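PDB 6KRW: protein-tyrosine-phosphatase PTP1 from Arabidopsis thaliana, which removes phosphate from phosphotyrosine in proteins, dephosphorylating the MAP kinase MPK6 and, together with MKP1, restraining salicylic acid and camalexin synthesis in plant defence. Local coordinates for residues 95-100 and 272-277; 104-109 and 249-254; 266-271 and 286-291. One frame throughout, in Å; residues are numbered along the deposited sequence.

Contact 1 of 3, residues 95-100 and 272-277; sequences IKTSES and ALFRKQ
Gln277, at the C-terminal end of segment 272-277, meets the backbone of Lys96 with both polar atoms of its amide, which offers an acceptor and a donor side by side to Lys96 N and O. Lys96 N donates to Gln277 OE1 at 2.8 Å, and Gln277 NE2 returns a bond of 2.9 Å to Lys96 O. Both are nearly straight at hydrogen, although the returning donor sits above the plane of the Lys96 carbonyl. The chain of Gln277 is extended beyond CG (chi2 -180°), which carries CD away from the helix toward the loop.

Next to this polar pair lies the tight part of the contact. Ile95 CG2 stands over one face of the Phe274 ring, 4.1 Å from its centroid, a CH-pi contact in which the two side chains cross at about a right angle. Thr97 CG2 comes to the same ring at its edge, in plane, 3.7 Å from Phe274 CE1. Ile95 CD1 packs against Gln277 CB, while helix 242-259 closes on Phe274 through Cys248, Ala249 and Asn252.

The outer side is looser. Thr97 CG2 only just meets Leu273 CD2, at 4.0 Å, and the Lys96 side chain leads away from the helix on the partly exposed side, toward Glu99, whose poor order makes the geometry of their salt bridge doubtful.

Chemically, recognition here is of main chain by side chain: one amide serves a donor and an acceptor of the same residue, joining segment 272-277 to the loop after strand 92-95 and using no side-chain atom of Lys96.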
ATOM      1  N   ILE A  95       0.796  -3.024  -8.057  1.00 14.85           N
ATOM      2  CA  ILE A  95      -0.561  -3.509  -7.786  1.00 14.82           C
ATOM      3  C   ILE A  95      -1.496  -2.679  -8.615  1.00 15.92           C
ATOM      4  O   ILE A  95      -1.643  -1.476  -8.379  1.00 17.02           O
ATOM      5  CB  ILE A  95      -0.910  -3.452  -6.286  1.00 15.43           C
ATOM      6  CG1 ILE A  95       0.192  -4.018  -5.407  1.00 15.67           C
ATOM      7  CG2 ILE A  95      -2.251  -4.109  -6.034  1.00 17.89           C
ATOM      8  CD1 ILE A  95       0.515  -5.468  -5.658  1.00 16.22           C
ATOM      9  N   LYS A  96      -2.122  -3.299  -9.614  1.00 17.44           N
ATOM     10  CA  LYS A  96      -2.951  -2.584 -10.595  1.00 18.01           C
ATOM     11  C   LYS A  96      -4.104  -3.502 -10.974  1.00 18.32           C
ATOM     12  O   LYS A  96      -3.849  -4.596 -11.462  1.00 22.42           O
ATOM     13  CB  LYS A  96      -2.115  -2.135 -11.792  1.00 21.96           C
ATOM     14  CG  LYS A  96      -2.867  -1.378 -12.865  1.00 27.00           C
ATOM     15  CD  LYS A  96      -1.968  -0.901 -13.984  1.00 26.34           C
ATOM     16  CE  LYS A  96      -2.725  -0.055 -14.985  1.00 30.05           C
ATOM     17  NZ  LYS A  96      -1.860   0.401 -16.102  1.00 34.83           N
ATOM     18  N   THR A  97      -5.326  -3.055 -10.811  1.00 18.89           N
ATOM     19  CA  THR A  97      -6.525  -3.859 -11.105  1.00 23.15           C
ATOM     20  C   THR A  97      -7.190  -3.350 -12.386  1.00 26.22           C
ATOM     21  O   THR A  97      -7.932  -4.089 -12.993  1.00 31.75           O
ATOM     22  CB  THR A  97      -7.508  -3.806  -9.940  1.00 24.95           C
ATOM     23  OG1 THR A  97      -7.930  -2.440  -9.793  1.00 25.48           O
ATOM     24  CG2 THR A  97      -6.893  -4.310  -8.660  1.00 27.11           C
ATOM     25  N   SER A  98      -6.973  -2.106 -12.751  1.00 25.62           N
ATOM     26  CA  SER A  98      -7.826  -1.402 -13.738  1.00 29.04           C
ATOM     27  C   SER A  98      -6.989  -0.397 -14.518  1.00 35.41           C
ATOM     28  O   SER A  98      -5.952   0.027 -14.021  1.00 35.56           O
ATOM     29  CB  SER A  98      -8.997  -0.676 -13.117  1.00 44.38           C
ATOM     30  OG  SER A  98      -9.520  -1.292 -11.946  1.00 43.73           O
ATOM     31  N   GLU A  99      -7.435  -0.030 -15.717  1.00 45.64           N
ATOM     32  CA  GLU A  99      -6.800   1.089 -16.444  1.00 67.00           C
ATOM     33  C   GLU A  99      -7.848   2.178 -16.527  1.00 55.94           C
ATOM     34  O   GLU A  99      -8.528   2.262 -17.529  1.00 55.81           O
ATOM     35  CB  GLU A  99      -6.321   0.718 -17.843  1.00109.63           C
ATOM     36  CG  GLU A  99      -5.645   1.890 -18.528  1.00118.54           C
ATOM     37  CD  GLU A  99      -4.366   2.310 -17.828  1.00 88.00           C
ATOM     38  OE1 GLU A  99      -4.239   3.482 -17.434  1.00165.16           O
ATOM     39  OE2 GLU A  99      -3.486   1.462 -17.721  1.00102.48           O
ATOM     40  N   SER A 100      -7.948   2.960 -15.471  1.00 49.68           N
ATOM     41  CA  SER A 100      -8.969   4.018 -15.315  1.00 52.00           C
ATOM     42  C   SER A 100      -8.308   5.219 -14.646  1.00 48.19           C
ATOM     43  O   SER A 100      -7.556   5.028 -13.671  1.00 54.17           O
ATOM     44  CB  SER A 100     -10.141   3.523 -14.518  1.00 46.71           C
ATOM     45  OG  SER A 100     -10.974   4.609 -14.154  1.00 41.52           O
ATOM     46  N   ALA A 272      -7.575 -12.310  -4.303  1.00 17.16           N
ATOM     47  CA  ALA A 272      -6.879 -13.325  -5.119  1.00 17.48           C
ATOM     48  C   ALA A 272      -6.070 -12.623  -6.223  1.00 16.25           C
ATOM     49  O   ALA A 272      -4.953 -13.056  -6.515  1.00 17.52           O
ATOM     50  CB  ALA A 272      -7.901 -14.264  -5.730  1.00 19.71           C
ATOM     51  N   LEU A 273      -6.638 -11.568  -6.824  1.00 16.67           N
ATOM     52  CA  LEU A 273      -5.895 -10.805  -7.855  1.00 17.01           C
ATOM     53  C   LEU A 273      -4.655 -10.150  -7.254  1.00 16.06           C
ATOM     54  O   LEU A 273      -3.571 -10.201  -7.803  1.00 17.03           O
ATOM     55  CB  LEU A 273      -6.805  -9.785  -8.499  1.00 19.32           C
ATOM     56  CG  LEU A 273      -6.172  -8.912  -9.576  1.00 23.39           C
ATOM     57  CD1 LEU A 273      -5.533  -9.743 -10.692  1.00 26.56           C
ATOM     58  CD2 LEU A 273      -7.232  -7.999 -10.177  1.00 28.64           C
ATOM     59  N   PHE A 274      -4.842  -9.561  -6.068  1.00 15.32           N
ATOM     60  CA  PHE A 274      -3.670  -8.963  -5.392  1.00 15.67           C
ATOM     61  C   PHE A 274      -2.587 -10.005  -5.147  1.00 14.93           C
ATOM     62  O   PHE A 274      -1.404  -9.712  -5.299  1.00 15.28           O
ATOM     63  CB  PHE A 274      -4.071  -8.354  -4.039  1.00 15.62           C
ATOM     64  CG  PHE A 274      -4.780  -7.035  -4.070  1.00 17.00           C
ATOM     65  CD1 PHE A 274      -5.172  -6.413  -5.244  1.00 17.32           C
ATOM     66  CD2 PHE A 274      -5.037  -6.395  -2.869  1.00 19.35           C
ATOM     67  CE1 PHE A 274      -5.786  -5.161  -5.215  1.00 19.65           C
ATOM     68  CE2 PHE A 274      -5.697  -5.175  -2.859  1.00 20.40           C
ATOM     69  CZ  PHE A 274      -6.031  -4.538  -4.016  1.00 21.78           C
ATOM     70  N   ARG A 275      -2.998 -11.209  -4.754  1.00 16.02           N
ATOM     71  CA  ARG A 275      -2.025 -12.295  -4.486  1.00 16.92           C
ATOM     72  C   ARG A 275      -1.312 -12.762  -5.774  1.00 17.64           C
ATOM     73  O   ARG A 275      -0.177 -13.157  -5.683  1.00 18.08           O
ATOM     74  CB  ARG A 275      -2.699 -13.419  -3.707  1.00 17.09           C
ATOM     75  CG  ARG A 275      -2.973 -13.048  -2.261  1.00 17.64           C
ATOM     76  CD  ARG A 275      -3.831 -14.083  -1.598  1.00 17.87           C
ATOM     77  NE  ARG A 275      -3.897 -13.807  -0.174  1.00 17.09           N
ATOM     78  CZ  ARG A 275      -4.181 -14.692   0.753  1.00 20.20           C
ATOM     79  NH1 ARG A 275      -4.390 -15.959   0.456  1.00 21.76           N
ATOM     80  NH2 ARG A 275      -4.233 -14.350   2.029  1.00 22.39           N
ATOM     81  N   LYS A 276      -1.957 -12.600  -6.930  1.00 16.55           N
ATOM     82  CA  LYS A 276      -1.283 -12.882  -8.221  1.00 17.00           C
ATOM     83  C   LYS A 276      -0.274 -11.785  -8.526  1.00 16.92           C
ATOM     84  O   LYS A 276       0.601 -11.966  -9.385  1.00 17.74           O
ATOM     85  CB  LYS A 276      -2.329 -13.028  -9.324  1.00 21.34           C
ATOM     86  CG  LYS A 276      -3.183 -14.281  -9.228  1.00 30.79           C
ATOM     87  CD  LYS A 276      -3.792 -14.723 -10.532  1.00 57.32           C
ATOM     88  CE  LYS A 276      -4.444 -13.615 -11.339  1.00 69.72           C
ATOM     89  NZ  LYS A 276      -5.506 -14.156 -12.233  1.00 76.38           N
ATOM     90  N   GLN A 277      -0.341 -10.657  -7.773  1.00 15.03           N
ATOM     91  CA  GLN A 277       0.572  -9.515  -7.984  1.00 14.29           C
ATOM     92  C   GLN A 277       1.612  -9.355  -6.862  1.00 14.25           C
ATOM     93  O   GLN A 277       2.639  -8.745  -7.132  1.00 15.64           O
ATOM     94  CB  GLN A 277      -0.239  -8.228  -8.192  1.00 15.11           C
ATOM     95  CG  GLN A 277      -1.130  -8.338  -9.444  1.00 15.54           C
ATOM     96  CD  GLN A 277      -1.966  -7.119  -9.747  1.00 17.50           C
ATOM     97  OE1 GLN A 277      -1.811  -6.075  -9.137  1.00 23.44           O
ATOM     98  NE2 GLN A 277      -2.801  -7.173 -10.764  1.00 22.09           N
TER

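Contact 2 of 3, residues 104-109 and 249-254; sequences SQFIAT and AIHNTI
His251 and Phe106 bury the most surface here and meet as a T-shaped pair, the edge of the phenylalanine toward the face of the imidazole. Their planes stand at 84° and their centroids 5.0 Å apart. Phe106 CE2 lies over the centre of the imidazole, and CZ comes within 3.6 Å of His251 CD2, so two hydrogen-bearing carbons of one rim face the ring. His251 CG is anti to its backbone N (chi1 -178°), which sets CG on the side of the strand segment.

Ser104 approaches the same imidazole from another direction: its OG lies at the ring edge, 3.2 Å from His251 NE2. The other ring nitrogen, ND1, is hydrogen-bonded to Tyr247 OH, a second-shell partner one helical turn back that would help fix the ring's rotation.

A water extends the contact to Asn252. It donates to Ser104 O at 2.8 Å and accepts from Asn252 ND2 at 2.9 Å, spanning two polar atoms too far apart to bond directly. The other end of this amide, OD1, accepts from Arg256 NH1.

The contact is buried helix-on-sheet packing. Strand 106-109 lies between antiparallel strand 92-95 and parallel strand 233-236, whose Ile233 touches both Ser104 and His251, while Ile250, Thr253 and Ile254 of helix 242-259 pack on helix 285-303.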
ATOM      1  N   SER A 104      -6.647   4.282  -8.538  1.00 22.99           N
ATOM      2  CA  SER A 104      -5.213   4.352  -8.200  1.00 21.44           C
ATOM      3  C   SER A 104      -4.531   3.011  -8.484  1.00 19.46           C
ATOM      4  O   SER A 104      -5.139   1.937  -8.262  1.00 21.56           O
ATOM      5  CB  SER A 104      -4.986   4.694  -6.759  1.00 22.86           C
ATOM      6  OG  SER A 104      -5.710   5.879  -6.383  1.00 24.47           O
ATOM      7  N   GLN A 105      -3.268   3.111  -8.856  1.00 19.98           N
ATOM      8  CA  GLN A 105      -2.359   1.963  -8.822  1.00 18.47           C
ATOM      9  C   GLN A 105      -1.433   2.150  -7.624  1.00 18.73           C
ATOM     10  O   GLN A 105      -1.211   3.329  -7.180  1.00 21.78           O
ATOM     11  CB  GLN A 105      -1.623   1.818 -10.149  1.00 22.33           C
ATOM     12  CG  GLN A 105      -0.619   2.891 -10.455  1.00 28.67           C
ATOM     13  CD  GLN A 105      -0.062   2.798 -11.856  1.00 33.09           C
ATOM     14  OE1 GLN A 105      -0.022   1.705 -12.468  1.00 30.54           O
ATOM     15  NE2 GLN A 105       0.409   3.936 -12.358  1.00 34.21           N
ATOM     16  N   PHE A 106      -0.946   1.056  -7.103  1.00 17.30           N
ATOM     17  CA  PHE A 106      -0.056   1.061  -5.930  1.00 17.34           C
ATOM     18  C   PHE A 106       1.277   0.431  -6.249  1.00 16.90           C
ATOM     19  O   PHE A 106       1.389  -0.466  -7.098  1.00 18.60           O
ATOM     20  CB  PHE A 106      -0.664   0.331  -4.739  1.00 17.47           C
ATOM     21  CG  PHE A 106      -2.111   0.635  -4.502  1.00 17.04           C
ATOM     22  CD1 PHE A 106      -3.110  -0.122  -5.081  1.00 19.81           C
ATOM     23  CD2 PHE A 106      -2.489   1.677  -3.661  1.00 19.92           C
ATOM     24  CE1 PHE A 106      -4.446   0.147  -4.872  1.00 20.15           C
ATOM     25  CE2 PHE A 106      -3.828   1.937  -3.423  1.00 21.05           C
ATOM     26  CZ  PHE A 106      -4.814   1.180  -4.022  1.00 19.88           C
ATOM     27  N   ILE A 107       2.290   0.839  -5.529  1.00 16.10           N
ATOM     28  CA  ILE A 107       3.536   0.085  -5.336  1.00 15.93           C
ATOM     29  C   ILE A 107       3.544  -0.483  -3.935  1.00 17.11           C
ATOM     30  O   ILE A 107       3.638   0.311  -2.962  1.00 18.60           O
ATOM     31  CB  ILE A 107       4.783   0.887  -5.680  1.00 17.19           C
ATOM     32  CG1 ILE A 107       4.819   1.212  -7.174  1.00 18.31           C
ATOM     33  CG2 ILE A 107       6.025   0.146  -5.251  1.00 18.35           C
ATOM     34  CD1 ILE A 107       5.928   2.165  -7.551  1.00 21.78           C
ATOM     35  N   ALA A 108       3.379  -1.783  -3.806  1.00 16.39           N
ATOM     36  CA  ALA A 108       3.457  -2.479  -2.510  1.00 16.54           C
ATOM     37  C   ALA A 108       4.899  -2.843  -2.281  1.00 17.83           C
ATOM     38  O   ALA A 108       5.499  -3.514  -3.139  1.00 17.65           O
ATOM     39  CB  ALA A 108       2.550  -3.674  -2.473  1.00 16.28           C
ATOM     40  N   THR A 109       5.488  -2.373  -1.179  1.00 18.21           N
ATOM     41  CA  THR A 109       6.928  -2.577  -0.970  1.00 19.13           C
ATOM     42  C   THR A 109       7.204  -2.848   0.512  1.00 18.62           C
ATOM     43  O   THR A 109       6.323  -2.611   1.340  1.00 20.50           O
ATOM     44  CB  THR A 109       7.702  -1.384  -1.544  1.00 19.53           C
ATOM     45  OG1 THR A 109       9.092  -1.654  -1.492  1.00 21.27           O
ATOM     46  CG2 THR A 109       7.416  -0.099  -0.796  1.00 19.71           C
ATOM     47  N   ALA A 249      -6.689  -3.164  -0.425  1.00 17.60           N
ATOM     48  CA  ALA A 249      -8.005  -3.768  -0.711  1.00 17.91           C
ATOM     49  C   ALA A 249      -9.117  -2.770  -0.410  1.00 17.87           C
ATOM     50  O   ALA A 249     -10.102  -2.664  -1.160  1.00 18.01           O
ATOM     51  CB  ALA A 249      -8.188  -5.065   0.017  1.00 17.96           C
ATOM     52  N   ILE A 250      -9.004  -2.052   0.712  1.00 18.07           N
ATOM     53  CA  ILE A 250     -10.075  -1.080   1.076  1.00 19.48           C
ATOM     54  C   ILE A 250     -10.093   0.051   0.048  1.00 18.92           C
ATOM     55  O   ILE A 250     -11.171   0.393  -0.492  1.00 19.90           O
ATOM     56  CB  ILE A 250      -9.840  -0.575   2.510  1.00 20.39           C
ATOM     57  CG1 ILE A 250      -9.914  -1.717   3.528  1.00 19.67           C
ATOM     58  CG2 ILE A 250     -10.799   0.582   2.833  1.00 22.98           C
ATOM     59  CD1 ILE A 250      -9.253  -1.396   4.888  1.00 23.47           C
ATOM     60  N   HIS A 251      -8.937   0.630  -0.220  1.00 19.30           N
ATOM     61  CA  HIS A 251      -8.814   1.771  -1.154  1.00 20.02           C
ATOM     62  C   HIS A 251      -9.296   1.373  -2.551  1.00 20.41           C
ATOM     63  O   HIS A 251     -10.114   2.071  -3.164  1.00 21.71           O
ATOM     64  CB  HIS A 251      -7.362   2.225  -1.119  1.00 20.33           C
ATOM     65  CG  HIS A 251      -7.016   3.398  -1.953  1.00 21.21           C
ATOM     66  ND1 HIS A 251      -6.294   4.449  -1.432  1.00 23.21           N
ATOM     67  CD2 HIS A 251      -7.233   3.701  -3.250  1.00 23.66           C
ATOM     68  CE1 HIS A 251      -6.063   5.331  -2.388  1.00 26.13           C
ATOM     69  NE2 HIS A 251      -6.647   4.915  -3.500  1.00 25.81           N
ATOM     70  N   ASN A 252      -8.825   0.228  -3.009  1.00 17.98           N
ATOM     71  CA  ASN A 252      -9.152  -0.224  -4.376  1.00 18.93           C
ATOM     72  C   ASN A 252     -10.640  -0.559  -4.487  1.00 20.57           C
ATOM     73  O   ASN A 252     -11.286  -0.228  -5.512  1.00 19.74           O
ATOM     74  CB  ASN A 252      -8.297  -1.445  -4.662  1.00 16.76           C
ATOM     75  CG  ASN A 252      -8.469  -1.991  -6.071  1.00 17.19           C
ATOM     76  OD1 ASN A 252      -8.981  -3.112  -6.227  1.00 19.27           O
ATOM     77  ND2 ASN A 252      -8.054  -1.213  -7.052  1.00 18.54           N
ATOM     78  N   THR A 253     -11.207  -1.205  -3.471  1.00 18.49           N
ATOM     79  CA  THR A 253     -12.620  -1.610  -3.537  1.00 18.00           C
ATOM     80  C   THR A 253     -13.493  -0.365  -3.639  1.00 20.09           C
ATOM     81  O   THR A 253     -14.435  -0.324  -4.444  1.00 21.21           O
ATOM     82  CB  THR A 253     -12.999  -2.489  -2.345  1.00 18.94           C
ATOM     83  OG1 THR A 253     -12.217  -3.701  -2.412  1.00 18.38           O
ATOM     84  CG2 THR A 253     -14.478  -2.798  -2.332  1.00 18.94           C
ATOM     85  N   ILE A 254     -13.280   0.589  -2.730  1.00 20.02           N
ATOM     86  CA  ILE A 254     -14.119   1.818  -2.741  1.00 22.02           C
ATOM     87  C   ILE A 254     -13.993   2.537  -4.087  1.00 21.63           C
ATOM     88  O   ILE A 254     -15.030   2.902  -4.659  1.00 24.09           O
ATOM     89  CB  ILE A 254     -13.760   2.703  -1.539  1.00 22.63           C
ATOM     90  CG1 ILE A 254     -14.133   2.004  -0.231  1.00 22.87           C
ATOM     91  CG2 ILE A 254     -14.380   4.084  -1.686  1.00 23.16           C
ATOM     92  CD1 ILE A 254     -15.600   1.862   0.023  1.00 24.15           C
TER
HETATM   93  O   HOH W   1      -7.202   1.505  -6.404  1.00 20.54           O

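Contact 3 of 3, residues 266-271 and 286-291; sequences DLAKTV and DQYFFC
Tyr288 and Leu267 reach toward each other tip to tip where two helices of the protein-tyrosine-phosphatase domain pack, a helix-helix contact illustrating how one aromatic ring can fill a wide interval between axes. The axes of the short helical segments 267-271 and 286-291 approach to 11.9 Å, at 123° between their directions, and the ring of Tyr288 and the branch of Leu267 cover much of that distance.

In the first shell, Leu267 CD2 lies 4.0 Å from Tyr288 CE1 and 3.7 Å from Cys291 CB, set between two residues that follow one another by nearly a turn. Val271 CG2 meets Tyr288 CE1 too, at the edge of the ring and in its plane, 3.9 Å away. The phenol oxygen abuts Ala268, whose CB is 3.4 Å from Tyr288 OH, a packing contact of the hydroxyl with the first turn of helix 267-277.

Further out, Tyr288 CG is anti to the backbone N (chi1 -169°), setting CG on the side of the other helix. The hydroxyl is hydrogen-bonded to Glu33 OE2, Tyr292 meets the ring edge-to-face, and Ile30 of helix 27-39 also packs on it. A leucine in place of Tyr288 would probably leave Glu33 without its phenol partner inside this packing and open a gap beside Ala268, where the ring's outer end had lain.

Leu267 in turn packs on Thr253 of helix 242-259, and Val271 on Leu37 of helix 27-39. The start of helix 267-277 is itself fixed by an N-cap: Asp266 OD1 accepts from Lys269 N at 3.0 Å, with the donor lying 64° out of the carboxylate plane.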
ATOM      1  N   ASP A 266     -16.900  -8.499  -5.111  1.00 21.13           N
ATOM      2  CA  ASP A 266     -16.278  -9.793  -4.764  1.00 21.06           C
ATOM      3  C   ASP A 266     -14.899  -9.498  -4.184  1.00 20.52           C
ATOM      4  O   ASP A 266     -13.893  -9.469  -4.905  1.00 19.14           O
ATOM      5  CB  ASP A 266     -16.276 -10.683  -6.001  1.00 21.17           C
ATOM      6  CG  ASP A 266     -15.863 -12.113  -5.741  1.00 26.35           C
ATOM      7  OD1 ASP A 266     -15.289 -12.392  -4.704  1.00 24.74           O
ATOM      8  OD2 ASP A 266     -16.097 -12.946  -6.622  1.00 32.18           O
ATOM      9  N   LEU A 267     -14.876  -9.278  -2.865  1.00 20.19           N
ATOM     10  CA  LEU A 267     -13.590  -8.946  -2.224  1.00 19.05           C
ATOM     11  C   LEU A 267     -12.624 -10.138  -2.298  1.00 18.74           C
ATOM     12  O   LEU A 267     -11.407  -9.936  -2.425  1.00 19.19           O
ATOM     13  CB  LEU A 267     -13.837  -8.524  -0.765  1.00 20.77           C
ATOM     14  CG  LEU A 267     -12.585  -8.153   0.009  1.00 20.25           C
ATOM     15  CD1 LEU A 267     -11.901  -6.940  -0.584  1.00 22.54           C
ATOM     16  CD2 LEU A 267     -12.939  -7.900   1.450  1.00 26.71           C
ATOM     17  N   ALA A 268     -13.147 -11.370  -2.239  1.00 19.76           N
ATOM     18  CA  ALA A 268     -12.244 -12.537  -2.326  1.00 20.09           C
ATOM     19  C   ALA A 268     -11.531 -12.532  -3.690  1.00 18.33           C
ATOM     20  O   ALA A 268     -10.332 -12.823  -3.745  1.00 19.50           O
ATOM     21  CB  ALA A 268     -13.001 -13.822  -2.130  1.00 21.29           C
ATOM     22  N   LYS A 269     -12.264 -12.194  -4.743  1.00 18.50           N
ATOM     23  CA  LYS A 269     -11.648 -12.109  -6.090  1.00 18.66           C
ATOM     24  C   LYS A 269     -10.590 -11.010  -6.137  1.00 17.31           C
ATOM     25  O   LYS A 269      -9.495 -11.201  -6.694  1.00 17.87           O
ATOM     26  CB  LYS A 269     -12.757 -11.886  -7.107  1.00 19.88           C
ATOM     27  CG  LYS A 269     -12.314 -11.943  -8.552  1.00 21.65           C
ATOM     28  CD  LYS A 269     -13.472 -11.750  -9.516  1.00 25.77           C
ATOM     29  CE  LYS A 269     -13.148 -12.112 -10.944  1.00 32.51           C
ATOM     30  NZ  LYS A 269     -12.278 -11.091 -11.558  1.00 38.43           N
ATOM     31  N   THR A 270     -10.863  -9.865  -5.486  1.00 17.49           N
ATOM     32  CA  THR A 270      -9.856  -8.790  -5.429  1.00 17.38           C
ATOM     33  C   THR A 270      -8.604  -9.270  -4.713  1.00 15.96           C
ATOM     34  O   THR A 270      -7.497  -8.990  -5.166  1.00 16.51           O
ATOM     35  CB  THR A 270     -10.449  -7.550  -4.753  1.00 18.34           C
ATOM     36  OG1 THR A 270     -11.523  -7.077  -5.553  1.00 18.52           O
ATOM     37  CG2 THR A 270      -9.394  -6.471  -4.565  1.00 17.87           C
ATOM     38  N   VAL A 271      -8.785  -9.896  -3.543  1.00 16.58           N
ATOM     39  CA  VAL A 271      -7.600 -10.362  -2.787  1.00 17.73           C
ATOM     40  C   VAL A 271      -6.849 -11.435  -3.596  1.00 16.49           C
ATOM     41  O   VAL A 271      -5.640 -11.438  -3.588  1.00 16.51           O
ATOM     42  CB  VAL A 271      -7.992 -10.818  -1.374  1.00 17.69           C
ATOM     43  CG1 VAL A 271      -6.814 -11.457  -0.669  1.00 18.79           C
ATOM     44  CG2 VAL A 271      -8.498  -9.629  -0.545  1.00 19.55           C
ATOM     45  N   ASP A 286      -8.359 -11.981  10.600  1.00 24.18           N
ATOM     46  CA  ASP A 286      -8.777 -10.698  11.211  1.00 25.50           C
ATOM     47  C   ASP A 286      -8.552  -9.530  10.246  1.00 21.72           C
ATOM     48  O   ASP A 286      -9.423  -8.644  10.177  1.00 23.49           O
ATOM     49  CB  ASP A 286      -8.057 -10.459  12.541  1.00 28.85           C
ATOM     50  CG  ASP A 286      -8.576 -11.302  13.682  1.00 36.07           C
ATOM     51  OD1 ASP A 286      -9.674 -11.892  13.550  1.00 39.73           O
ATOM     52  OD2 ASP A 286      -7.882 -11.356  14.696  1.00 42.25           O
ATOM     53  N   GLN A 287      -7.471  -9.551   9.458  1.00 21.47           N
ATOM     54  CA  GLN A 287      -7.238  -8.480   8.466  1.00 21.11           C
ATOM     55  C   GLN A 287      -8.321  -8.533   7.391  1.00 21.10           C
ATOM     56  O   GLN A 287      -8.762  -7.495   6.961  1.00 19.74           O
ATOM     57  CB  GLN A 287      -5.833  -8.580   7.873  1.00 19.87           C
ATOM     58  CG  GLN A 287      -4.783  -8.044   8.844  1.00 23.90           C
ATOM     59  CD  GLN A 287      -3.374  -8.332   8.402  1.00 23.47           C
ATOM     60  OE1 GLN A 287      -3.152  -8.940   7.355  1.00 25.40           O
ATOM     61  NE2 GLN A 287      -2.396  -7.894   9.183  1.00 24.85           N
ATOM     62  N   TYR A 288      -8.722  -9.741   6.985  1.00 19.95           N
ATOM     63  CA  TYR A 288      -9.768  -9.880   5.956  1.00 19.63           C
ATOM     64  C   TYR A 288     -11.091  -9.337   6.487  1.00 20.31           C
ATOM     65  O   TYR A 288     -11.772  -8.616   5.796  1.00 19.88           O
ATOM     66  CB  TYR A 288      -9.824 -11.352   5.530  1.00 19.89           C
ATOM     67  CG  TYR A 288     -10.666 -11.596   4.310  1.00 20.84           C
ATOM     68  CD1 TYR A 288     -10.218 -11.193   3.062  1.00 21.57           C
ATOM     69  CD2 TYR A 288     -11.903 -12.187   4.403  1.00 20.50           C
ATOM     70  CE1 TYR A 288     -10.983 -11.398   1.930  1.00 21.59           C
ATOM     71  CE2 TYR A 288     -12.665 -12.422   3.268  1.00 22.27           C
ATOM     72  CZ  TYR A 288     -12.222 -11.979   2.037  1.00 21.09           C
ATOM     73  OH  TYR A 288     -12.957 -12.202   0.889  1.00 23.71           O
ATOM     74  N   PHE A 289     -11.413  -9.650   7.736  1.00 21.91           N
ATOM     75  CA  PHE A 289     -12.632  -9.089   8.383  1.00 22.01           C
ATOM     76  C   PHE A 289     -12.519  -7.562   8.446  1.00 22.32           C
ATOM     77  O   PHE A 289     -13.514  -6.857   8.214  1.00 23.07           O
ATOM     78  CB  PHE A 289     -12.851  -9.690   9.776  1.00 24.06           C
ATOM     79  CG  PHE A 289     -13.727 -10.912   9.761  1.00 24.61           C
ATOM     80  CD1 PHE A 289     -15.104 -10.801   9.873  1.00 29.65           C
ATOM     81  CD2 PHE A 289     -13.177 -12.173   9.636  1.00 27.76           C
ATOM     82  CE1 PHE A 289     -15.907 -11.927   9.870  1.00 28.16           C
ATOM     83  CE2 PHE A 289     -13.992 -13.300   9.599  1.00 29.83           C
ATOM     84  CZ  PHE A 289     -15.350 -13.178   9.738  1.00 28.27           C
ATOM     85  N   PHE A 290     -11.333  -7.061   8.771  1.00 21.71           N
ATOM     86  CA  PHE A 290     -11.134  -5.591   8.887  1.00 21.05           C
ATOM     87  C   PHE A 290     -11.403  -4.926   7.533  1.00 22.97           C
ATOM     88  O   PHE A 290     -11.971  -3.848   7.488  1.00 23.02           O
ATOM     89  CB  PHE A 290      -9.741  -5.293   9.433  1.00 22.06           C
ATOM     90  CG  PHE A 290      -9.459  -3.830   9.655  1.00 21.68           C
ATOM     91  CD1 PHE A 290      -9.891  -3.189  10.810  1.00 23.29           C
ATOM     92  CD2 PHE A 290      -8.766  -3.083   8.725  1.00 23.07           C
ATOM     93  CE1 PHE A 290      -9.634  -1.838  11.002  1.00 24.00           C
ATOM     94  CE2 PHE A 290      -8.507  -1.735   8.918  1.00 26.99           C
ATOM     95  CZ  PHE A 290      -8.945  -1.108  10.072  1.00 24.97           C
ATOM     96  N   CYS A 291     -11.013  -5.589   6.425  1.00 20.71           N
ATOM     97  CA  CYS A 291     -11.316  -5.069   5.068  1.00 19.57           C
ATOM     98  C   CYS A 291     -12.824  -4.866   4.951  1.00 21.23           C
ATOM     99  O   CYS A 291     -13.269  -3.824   4.542  1.00 21.53           O
ATOM    100  CB  CYS A 291     -10.956  -6.061   3.959  1.00 23.48           C
ATOM    101  SG  CYS A 291      -9.198  -6.264   3.645  1.00 23.76           S
TER

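Three consecutive helices, 242-259, 267-277 and 285-303, supply one segment each to contacts 1 and 2 and both to contact 3, beside the 92-95 edge of the mixed sheet. Contacts 1 and 2 lie closest, centres about 9 Å apart, and are joined by Thr97 OG1 with Asn252 ND2 and by pairing of strands 92-95 and 106-109. Contact 3 is about 14 Å from contact 1, continuing helix 267-277 toward its start, and about 13 Å from contact 2. Along the chain, contact 2 nests inside the loop closed by contact 1, whereas contacts 1 and 3 alternate. Helix 242-259, which follows the phosphate-binding loop carrying the catalytic Cys237, is thus packed between the sheet and two later helices.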